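Local coordinates for putative uncharacterized protein Smu.1393c (PDB 4L9A) that probably hydrolyses carboxylic esters, as an alpha/beta hydrolase-fold protein of the tooth-decay bacterium Streptococcus mutans, at residues Val91-Arg94 / Asp95-Ala99; Glu142-Thr145 / Val146-Arg150; Lys65-Asp68 / Ser69-Ile72. All coordinates share one frame; numbering follows the deposited sequence.

Contact 1. Residues Val91-Arg94 / Asp95-Ala99; sequences VGLR and DWVNA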
ATOM      1  N   VAL A  91       9.619  16.796   2.187  1.00 29.83           N
ATOM      2  CA  VAL A  91       9.156  15.678   3.009  1.00 24.90           C
ATOM      3  C   VAL A  91      10.070  14.480   2.762  1.00 33.90           C
ATOM      4  O   VAL A  91      10.411  14.187   1.622  1.00 29.85           O
ATOM      5  CB  VAL A  91       7.686  15.329   2.694  1.00 24.47           C
ATOM      6  CG1 VAL A  91       7.213  14.173   3.549  1.00 21.27           C
ATOM      7  CG2 VAL A  91       6.787  16.573   2.922  1.00 29.97           C
ATOM      8  N   GLY A  92      10.507  13.823   3.832  1.00 28.09           N
ATOM      9  CA  GLY A  92      11.309  12.615   3.699  1.00 34.79           C
ATOM     10  C   GLY A  92      10.521  11.417   4.174  1.00 32.62           C
ATOM     11  O   GLY A  92       9.503  11.581   4.851  1.00 26.92           O
ATOM     12  N   LEU A  93      10.970  10.212   3.823  1.00 31.07           N
ATOM     13  CA  LEU A  93      10.269   9.000   4.247  1.00 30.53           C
ATOM     14  C   LEU A  93      10.115   9.005   5.770  1.00 29.43           C
ATOM     15  O   LEU A  93       9.101   8.569   6.312  1.00 23.67           O
ATOM     16  CB  LEU A  93      11.021   7.737   3.801  1.00 35.46           C
ATOM     17  CG  LEU A  93      10.344   6.404   4.146  1.00 31.32           C
ATOM     18  CD1 LEU A  93       8.916   6.346   3.582  1.00 27.09           C
ATOM     19  CD2 LEU A  93      11.193   5.188   3.670  1.00 32.27           C
ATOM     20  N   ARG A  94      11.135   9.503   6.450  1.00 26.35           N
ATOM     21  CA  ARG A  94      11.105   9.582   7.902  1.00 36.11           C
ATOM     22  C   ARG A  94       9.929  10.438   8.364  1.00 32.47           C
ATOM     23  O   ARG A  94       9.281  10.138   9.382  1.00 25.64           O
ATOM     24  CB  ARG A  94      12.408  10.182   8.435  1.00 45.53           C
ATOM     25  CG  ARG A  94      12.411  10.402   9.951  1.00 59.22           C
ATOM     26  CD  ARG A  94      13.475  11.418  10.385  1.00 72.35           C
ATOM     27  NE  ARG A  94      13.078  12.798  10.108  1.00 76.45           N
ATOM     28  CZ  ARG A  94      12.688  13.666  11.037  1.00 83.74           C
ATOM     29  NH1 ARG A  94      12.648  13.302  12.314  1.00 86.97           N
ATOM     30  NH2 ARG A  94      12.347  14.901  10.694  1.00 83.94           N
ATOM     31  N   ASP A  95       9.666  11.511   7.622  1.00 27.17           N
ATOM     32  CA  ASP A  95       8.573  12.418   7.973  1.00 34.90           C
ATOM     33  C   ASP A  95       7.234  11.706   7.807  1.00 31.02           C
ATOM     34  O   ASP A  95       6.367  11.761   8.686  1.00 28.12           O
ATOM     35  CB  ASP A  95       8.635  13.708   7.136  1.00 24.23           C
ATOM     36  CG  ASP A  95       9.922  14.499   7.372  1.00 35.36           C
ATOM     37  OD1 ASP A  95      10.238  14.799   8.544  1.00 36.76           O
ATOM     38  OD2 ASP A  95      10.629  14.813   6.390  1.00 35.65           O
ATOM     39  N   TRP A  96       7.083  11.011   6.684  1.00 25.03           N
ATOM     40  CA  TRP A  96       5.843  10.298   6.405  1.00 22.94           C
ATOM     41  C   TRP A  96       5.659   9.158   7.414  1.00 27.84           C
ATOM     42  O   TRP A  96       4.564   8.962   7.937  1.00 25.80           O
ATOM     43  CB  TRP A  96       5.837   9.819   4.958  1.00 19.52           C
ATOM     44  CG  TRP A  96       4.688   8.955   4.539  1.00 22.16           C
ATOM     45  CD1 TRP A  96       4.770   7.787   3.838  1.00 21.16           C
ATOM     46  CD2 TRP A  96       3.286   9.193   4.764  1.00 23.88           C
ATOM     47  NE1 TRP A  96       3.513   7.286   3.608  1.00 22.57           N
ATOM     48  CE2 TRP A  96       2.591   8.120   4.168  1.00 21.88           C
ATOM     49  CE3 TRP A  96       2.564  10.201   5.409  1.00 25.87           C
ATOM     50  CZ2 TRP A  96       1.197   8.029   4.206  1.00 19.84           C
ATOM     51  CZ3 TRP A  96       1.183  10.101   5.454  1.00 20.83           C
ATOM     52  CH2 TRP A  96       0.512   9.027   4.845  1.00 24.99           C
ATOM     53  N   VAL A  97       6.737   8.432   7.715  1.00 24.83           N
ATOM     54  CA  VAL A  97       6.686   7.401   8.753  1.00 23.23           C
ATOM     55  C   VAL A  97       6.298   7.963  10.140  1.00 32.18           C
ATOM     56  O   VAL A  97       5.498   7.354  10.853  1.00 30.38           O
ATOM     57  CB  VAL A  97       8.015   6.611   8.845  1.00 23.67           C
ATOM     58  CG1 VAL A  97       8.039   5.721  10.091  1.00 27.15           C
ATOM     59  CG2 VAL A  97       8.203   5.754   7.598  1.00 22.09           C
ATOM     60  N   ASN A  98       6.871   9.106  10.523  1.00 25.12           N
ATOM     61  CA  ASN A  98       6.488   9.757  11.778  1.00 31.75           C
ATOM     62  C   ASN A  98       5.013  10.155  11.790  1.00 29.65           C
ATOM     63  O   ASN A  98       4.342  10.028  12.807  1.00 33.31           O
ATOM     64  CB  ASN A  98       7.399  10.959  12.111  1.00 27.21           C
ATOM     65  CG  ASN A  98       8.793  10.521  12.548  1.00 41.41           C
ATOM     66  OD1 ASN A  98       8.991   9.366  12.915  1.00 38.22           O
ATOM     67  ND2 ASN A  98       9.761  11.438  12.508  1.00 35.48           N
ATOM     68  N   ALA A  99       4.498  10.609  10.652  1.00 25.44           N
ATOM     69  CA  ALA A  99       3.083  10.972  10.574  1.00 27.86           C
ATOM     70  C   ALA A  99       2.213   9.729  10.763  1.00 29.56           C
ATOM     71  O   ALA A  99       1.228   9.757  11.491  1.00 30.07           O
ATOM     72  CB  ALA A  99       2.773  11.640   9.250  1.00 25.16           C
TER
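Asp95 folds its carboxylate back over Gly92, the N-cap of helix 93-106, and takes the glycine's backbone N-H in the manner of one half of a capping box. Asp95 OD2 uses its anti lone pair for Gly92 N at 2.7 Å. With CG beside the backbone N (chi1 -62°), the short acid side chain can turn back toward the helix start, where the N-terminal end of the helix dipole would probably stabilise its negative charge. Gly92 has no side chain to complete the box. Its carbonyl is instead the first acceptor of the helix, bonded by Trp96 N and, weakly, by Asp95 N. The methyl Val91 CG1 lies against Asp95 CB at 3.9 Å.

The other carboxylate oxygen has its own partner: Arg94 NH2 makes a salt bridge of 3.0 Å to Asp95 OD1. The long arginine chain bends at chi3 (77°) to bring its guanidinium there, and the guanidinium and carboxylate planes stand 76° apart rather than coplanar. Asn98 ND2 lies over one face of the same guanidinium.

Elsewhere round the helix, leucine and valine suit a buried position. Leu93 and Val97 face helix 120-130, touching Gln126 together, while Leu93 also reaches Phe122. The Trp96 ring leads off to Ala77, Pro78 and Leu218, with Leu93 CD1 at its edge, 4.4 Å from Trp96 CD1. One turn along, Val97 N bonds to Leu93 O at 2.8 Å, and Val97 CG2 packs 4.1 Å from Leu93 CG.

Contact 2. Residues Glu142-Thr145 / Val146-Arg150; sequences EPTT and VMIYR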
ATOM      1  N   GLU A 142       2.896  -7.104  -4.311  1.00 22.82           N
ATOM      2  CA  GLU A 142       4.009  -6.537  -5.084  1.00 23.13           C
ATOM      3  C   GLU A 142       4.624  -5.277  -4.459  1.00 22.06           C
ATOM      4  O   GLU A 142       4.714  -4.216  -5.090  1.00 19.11           O
ATOM      5  CB  GLU A 142       3.602  -6.318  -6.553  1.00 25.93           C
ATOM      6  CG  GLU A 142       3.488  -7.673  -7.293  1.00 29.09           C
ATOM      7  CD  GLU A 142       3.461  -7.562  -8.802  1.00 28.71           C
ATOM      8  OE1 GLU A 142       3.481  -6.431  -9.349  1.00 29.58           O
ATOM      9  OE2 GLU A 142       3.401  -8.630  -9.449  1.00 36.85           O
ATOM     10  N   PRO A 143       5.035  -5.389  -3.193  1.00 20.07           N
ATOM     11  CA  PRO A 143       5.685  -4.247  -2.542  1.00 19.86           C
ATOM     12  C   PRO A 143       6.958  -3.872  -3.292  1.00 26.06           C
ATOM     13  O   PRO A 143       7.674  -4.756  -3.774  1.00 22.70           O
ATOM     14  CB  PRO A 143       6.014  -4.777  -1.142  1.00 23.80           C
ATOM     15  CG  PRO A 143       6.105  -6.271  -1.317  1.00 23.51           C
ATOM     16  CD  PRO A 143       5.074  -6.610  -2.371  1.00 19.12           C
ATOM     17  N   THR A 144       7.224  -2.575  -3.404  1.00 24.44           N
ATOM     18  CA  THR A 144       8.343  -2.090  -4.192  1.00 27.24           C
ATOM     19  C   THR A 144       9.673  -2.461  -3.534  1.00 25.13           C
ATOM     20  O   THR A 144       9.915  -2.093  -2.382  1.00 25.23           O
ATOM     21  CB  THR A 144       8.245  -0.558  -4.396  1.00 27.82           C
ATOM     22  OG1 THR A 144       6.921  -0.225  -4.843  1.00 24.03           O
ATOM     23  CG2 THR A 144       9.258  -0.096  -5.443  1.00 28.48           C
ATOM     24  N   THR A 145      10.522  -3.205  -4.251  1.00 30.43           N
ATOM     25  CA  THR A 145      11.846  -3.565  -3.736  1.00 28.78           C
ATOM     26  C   THR A 145      12.893  -2.506  -4.060  1.00 33.40           C
ATOM     27  O   THR A 145      12.763  -1.750  -5.033  1.00 28.83           O
ATOM     28  CB  THR A 145      12.371  -4.890  -4.317  1.00 32.46           C
ATOM     29  OG1 THR A 145      12.434  -4.794  -5.750  1.00 30.49           O
ATOM     30  CG2 THR A 145      11.488  -6.065  -3.901  1.00 27.45           C
ATOM     31  N   VAL A 146      13.947  -2.470  -3.251  1.00 26.78           N
ATOM     32  CA  VAL A 146      15.060  -1.579  -3.513  1.00 34.94           C
ATOM     33  C   VAL A 146      15.617  -1.899  -4.900  1.00 45.78           C
ATOM     34  O   VAL A 146      15.978  -0.997  -5.658  1.00 36.93           O
ATOM     35  CB  VAL A 146      16.164  -1.733  -2.459  1.00 44.89           C
ATOM     36  CG1 VAL A 146      17.406  -0.986  -2.891  1.00 48.20           C
ATOM     37  CG2 VAL A 146      15.670  -1.238  -1.100  1.00 47.69           C
HETATM   38  N   MSE A 147      15.645  -3.182  -5.247  1.00 45.91           N
HETATM   39  CA  MSE A 147      16.105  -3.578  -6.572  1.00 47.65           C
HETATM   40  C   MSE A 147      15.292  -2.930  -7.691  1.00 46.67           C
HETATM   41  O   MSE A 147      15.852  -2.259  -8.557  1.00 48.16           O
HETATM   42  CB  MSE A 147      16.077  -5.093  -6.734  1.00 51.38           C
HETATM   43  CG  MSE A 147      16.736  -5.570  -8.022  1.00 60.29           C
HETATM   44 SE   MSE A 147      16.025  -7.296  -8.591  1.00 74.46          SE
HETATM   45  CE  MSE A 147      14.423  -6.655  -9.511  1.00 51.23           C
ATOM     46  N   ILE A 148      13.979  -3.137  -7.683  1.00 44.67           N
ATOM     47  CA  ILE A 148      13.146  -2.593  -8.750  1.00 51.75           C
ATOM     48  C   ILE A 148      13.177  -1.062  -8.704  1.00 44.07           C
ATOM     49  O   ILE A 148      13.156  -0.400  -9.737  1.00 45.22           O
ATOM     50  CB  ILE A 148      11.689  -3.137  -8.704  1.00 42.64           C
ATOM     51  CG1 ILE A 148      11.038  -3.096 -10.091  1.00 43.39           C
ATOM     52  CG2 ILE A 148      10.845  -2.380  -7.680  1.00 40.77           C
ATOM     53  CD1 ILE A 148      11.646  -4.046 -11.075  1.00 53.83           C
ATOM     54  N   TYR A 149      13.256  -0.503  -7.502  1.00 42.94           N
ATOM     55  CA  TYR A 149      13.279   0.944  -7.353  1.00 42.81           C
ATOM     56  C   TYR A 149      14.536   1.550  -7.963  1.00 49.97           C
ATOM     57  O   TYR A 149      14.455   2.552  -8.675  1.00 54.18           O
ATOM     58  CB  TYR A 149      13.161   1.363  -5.883  1.00 52.71           C
ATOM     59  CG  TYR A 149      13.187   2.862  -5.722  1.00 59.06           C
ATOM     60  CD1 TYR A 149      12.026   3.610  -5.860  1.00 64.54           C
ATOM     61  CD2 TYR A 149      14.377   3.532  -5.473  1.00 62.52           C
ATOM     62  CE1 TYR A 149      12.045   4.981  -5.729  1.00 69.87           C
ATOM     63  CE2 TYR A 149      14.407   4.901  -5.346  1.00 66.40           C
ATOM     64  CZ  TYR A 149      13.241   5.620  -5.474  1.00 70.46           C
ATOM     65  OH  TYR A 149      13.269   6.985  -5.341  1.00 79.33           O
ATOM     66  N   ARG A 150      15.691   0.947  -7.684  1.00 48.09           N
ATOM     67  CA  ARG A 150      16.962   1.400  -8.257  1.00 52.33           C
ATOM     68  C   ARG A 150      16.974   1.337  -9.781  1.00 59.42           C
ATOM     69  O   ARG A 150      17.586   2.171 -10.438  1.00 58.94           O
ATOM     70  CB  ARG A 150      18.137   0.572  -7.723  1.00 57.44           C
ATOM     71  CG  ARG A 150      18.604   0.950  -6.336  1.00 60.77           C
ATOM     72  CD  ARG A 150      19.806   0.127  -5.897  1.00 69.76           C
ATOM     73  NE  ARG A 150      20.146   0.419  -4.509  1.00 78.05           N
ATOM     74  CZ  ARG A 150      20.492  -0.499  -3.611  1.00 85.64           C
ATOM     75  NH1 ARG A 150      20.779  -0.138  -2.366  1.00 82.23           N
ATOM     76  NH2 ARG A 150      20.550  -1.778  -3.958  1.00 88.84           N
TER
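Thr145 OG1 caps the start of helix 146-151, accepting a nearly straight bond from Ile148 N at 3.0 Å. The hydroxyl sits between the backbone N and the carbonyl carbon (chi1 58°), which turns it toward the first turn of the helix, with Thr145 OG1 3.5 Å from Ile148 CB. Threonine suits this place because a short hydroxyl can supply the acceptor that a carbonyl of a preceding turn would have given. Its backbone carbonyl serves the helix too, with Tyr149 N bonding to Thr145 O at 2.8 Å. Alongside, the methyl CG2 of Thr144 touches Ile148 CG2 at 3.6 Å, the two side chains crossing at about a right angle, and it also lies near Tyr149 CB.

Further out, Glu246 OE2 is hydrogen-bonded to Thr145 OG1, so the capping hydroxyl has two polar partners. Glu251 takes Val146 N, another N-H of the first turn, while Phe122 packs on both Thr144 and Val146, and Phe225 meets the Tyr149 ring. Upstream, Glu142 OE1 pairs with Arg243 NH2 and hydrogen-bonds His268 ND1, whereas its OE2 receives Glu240 N. Ser118 shares a backbone bond with Thr144. Ser118, Glu142 and His268 are placed consistently with the Ser-acid-His catalytic triad of an alpha/beta hydrolase, and just after the loop carrying Glu142, the probable triad acid, comes the threonine N-cap.

Contact 3. Residues Lys65-Asp68 / Ser69-Ile72; sequences KLPD and SIGI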
ATOM      1  N   LYS A  65     -13.801  -8.474   3.136  1.00 36.51           N
ATOM      2  CA  LYS A  65     -13.713  -9.898   3.461  1.00 41.69           C
ATOM      3  C   LYS A  65     -13.167 -10.212   4.865  1.00 45.98           C
ATOM      4  O   LYS A  65     -13.194 -11.361   5.300  1.00 42.08           O
ATOM      5  CB  LYS A  65     -12.890 -10.636   2.404  1.00 41.27           C
ATOM      6  CG  LYS A  65     -13.500 -10.653   1.008  1.00 45.10           C
ATOM      7  CD  LYS A  65     -12.675 -11.555   0.082  1.00 51.30           C
ATOM      8  CE  LYS A  65     -13.210 -11.560  -1.338  1.00 52.55           C
ATOM      9  NZ  LYS A  65     -13.199 -10.198  -1.928  1.00 58.06           N
ATOM     10  N   LEU A  66     -12.658  -9.205   5.569  1.00 43.62           N
ATOM     11  CA  LEU A  66     -12.134  -9.438   6.912  1.00 45.38           C
ATOM     12  C   LEU A  66     -13.289  -9.532   7.916  1.00 52.47           C
ATOM     13  O   LEU A  66     -14.317  -8.880   7.741  1.00 55.29           O
ATOM     14  CB  LEU A  66     -11.140  -8.338   7.308  1.00 42.09           C
ATOM     15  CG  LEU A  66      -9.791  -8.323   6.573  1.00 38.79           C
ATOM     16  CD1 LEU A  66      -9.014  -7.031   6.823  1.00 34.85           C
ATOM     17  CD2 LEU A  66      -8.954  -9.538   6.964  1.00 41.99           C
ATOM     18  N   PRO A  67     -13.127 -10.361   8.964  1.00 56.65           N
ATOM     19  CA  PRO A  67     -14.154 -10.514  10.003  1.00 56.50           C
ATOM     20  C   PRO A  67     -14.386  -9.186  10.708  1.00 60.42           C
ATOM     21  O   PRO A  67     -13.426  -8.449  10.937  1.00 56.30           O
ATOM     22  CB  PRO A  67     -13.522 -11.503  10.987  1.00 57.99           C
ATOM     23  CG  PRO A  67     -12.402 -12.145  10.251  1.00 61.02           C
ATOM     24  CD  PRO A  67     -11.909 -11.124   9.275  1.00 55.67           C
ATOM     25  N   ASP A  68     -15.633  -8.885  11.053  1.00 63.51           N
ATOM     26  CA  ASP A  68     -15.954  -7.592  11.645  1.00 65.84           C
ATOM     27  C   ASP A  68     -15.186  -7.337  12.938  1.00 59.95           C
ATOM     28  O   ASP A  68     -15.037  -6.195  13.365  1.00 63.66           O
ATOM     29  CB  ASP A  68     -17.457  -7.475  11.879  1.00 79.73           C
ATOM     30  CG  ASP A  68     -18.245  -7.530  10.590  1.00 86.87           C
ATOM     31  OD1 ASP A  68     -18.674  -8.638  10.203  1.00 93.31           O
ATOM     32  OD2 ASP A  68     -18.419  -6.466   9.958  1.00 82.89           O
ATOM     33  N   SER A  69     -14.694  -8.406  13.548  1.00 60.48           N
ATOM     34  CA  SER A  69     -13.974  -8.299  14.812  1.00 65.70           C
ATOM     35  C   SER A  69     -12.581  -7.698  14.632  1.00 57.44           C
ATOM     36  O   SER A  69     -11.981  -7.191  15.578  1.00 65.69           O
ATOM     37  CB  SER A  69     -13.885  -9.671  15.488  1.00 68.32           C
ATOM     38  OG  SER A  69     -13.502 -10.672  14.562  1.00 72.07           O
ATOM     39  N   ILE A  70     -12.076  -7.756  13.407  1.00 45.24           N
ATOM     40  CA  ILE A  70     -10.735  -7.272  13.102  1.00 39.24           C
ATOM     41  C   ILE A  70     -10.788  -5.779  12.856  1.00 39.01           C
ATOM     42  O   ILE A  70     -11.696  -5.292  12.184  1.00 46.82           O
ATOM     43  CB  ILE A  70     -10.150  -7.992  11.857  1.00 45.98           C
ATOM     44  CG1 ILE A  70      -9.921  -9.476  12.159  1.00 57.55           C
ATOM     45  CG2 ILE A  70      -8.865  -7.332  11.408  1.00 36.46           C
ATOM     46  CD1 ILE A  70      -8.885  -9.727  13.240  1.00 57.61           C
ATOM     47  N   GLY A  71      -9.820  -5.053  13.405  1.00 45.20           N
ATOM     48  CA  GLY A  71      -9.753  -3.615  13.215  1.00 41.97           C
ATOM     49  C   GLY A  71      -9.306  -3.256  11.808  1.00 40.24           C
ATOM     50  O   GLY A  71      -8.680  -4.061  11.124  1.00 36.38           O
ATOM     51  N   ILE A  72      -9.641  -2.048  11.371  1.00 33.18           N
ATOM     52  CA  ILE A  72      -9.228  -1.554  10.065  1.00 32.97           C
ATOM     53  C   ILE A  72      -8.696  -0.136  10.233  1.00 34.98           C
ATOM     54  O   ILE A  72      -9.298   0.674  10.927  1.00 30.41           O
ATOM     55  CB  ILE A  72     -10.415  -1.515   9.062  1.00 28.97           C
ATOM     56  CG1 ILE A  72     -11.066  -2.891   8.913  1.00 34.51           C
ATOM     57  CG2 ILE A  72      -9.965  -0.975   7.716  1.00 24.04           C
ATOM     58  CD1 ILE A  72     -10.158  -3.952   8.247  1.00 29.21           C
TER
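A type I beta turn from Pro67 to Ile70 brings the chain from the loop after helix 60-63 into strand 71-75 of the alpha/beta hydrolase sheet. Ile70 N closes the turn on Pro67 O at 2.9 Å, with an N-H...O angle of 162°. The donor nonetheless stands 45° out of the carbonyl plane, so the bond does not follow a lone pair. The first position of the turn supplies the carbonyl and makes no demand on an N-H, so a proline is tolerated there. Asp68 and Ser69 fill the two corner positions; both are polar and exposed, as fits residues at the outer bend of a surface turn. Ser69 OG rests 3.7 Å from Pro67 CB.

Under the turn the side chains become apolar. The proline ring and the Ile70 side chain run alongside each other in the same direction, and Pro67 CD approaches Ile70 CG1 at 3.9 Å. That branch lies beside the backbone N of Ile70 (chi1 -66°), which directs it along the ring rather than away from it. Phe44 of strand 43-47 packs against Ile70 and also against Leu66, so the residue before the turn and the one that ends it both rest on the neighbouring parallel strand. Phe46 in turn touches Leu66 and Ile72. Branched aliphatic residues suit these places: Leu66, Ile70 and Ile72 are buried against the phenylalanines of strand 43-47, and Leu66 also meets Leu279 of helix 275-287. Across the base of the loop, the end methyls Leu66 CD1 and Ile72 CD1 touch at 3.6 Å where the two side chains cross at a slant.

Along the chain the order is contact 3, then contact 1, then contact 2, all within one alpha/beta hydrolase domain. Contact 3 leads into strand 71-75 of the mixed sheet; contact 1 opens helix 93-106, the next helix in sequence; contact 2 follows strand 134-141 and opens helix 146-151. Contacts 1 and 2 have centres about 19 Å apart and do not touch, yet both pack on Phe122 of helix 120-130. Contact 3 is remote, its centre about 28 Å from that of contact 1 and 29 Å from that of contact 2, across the chain's centre from the latter. Contact 2 thus carries the probable triad acid, while contact 3 lies far from it.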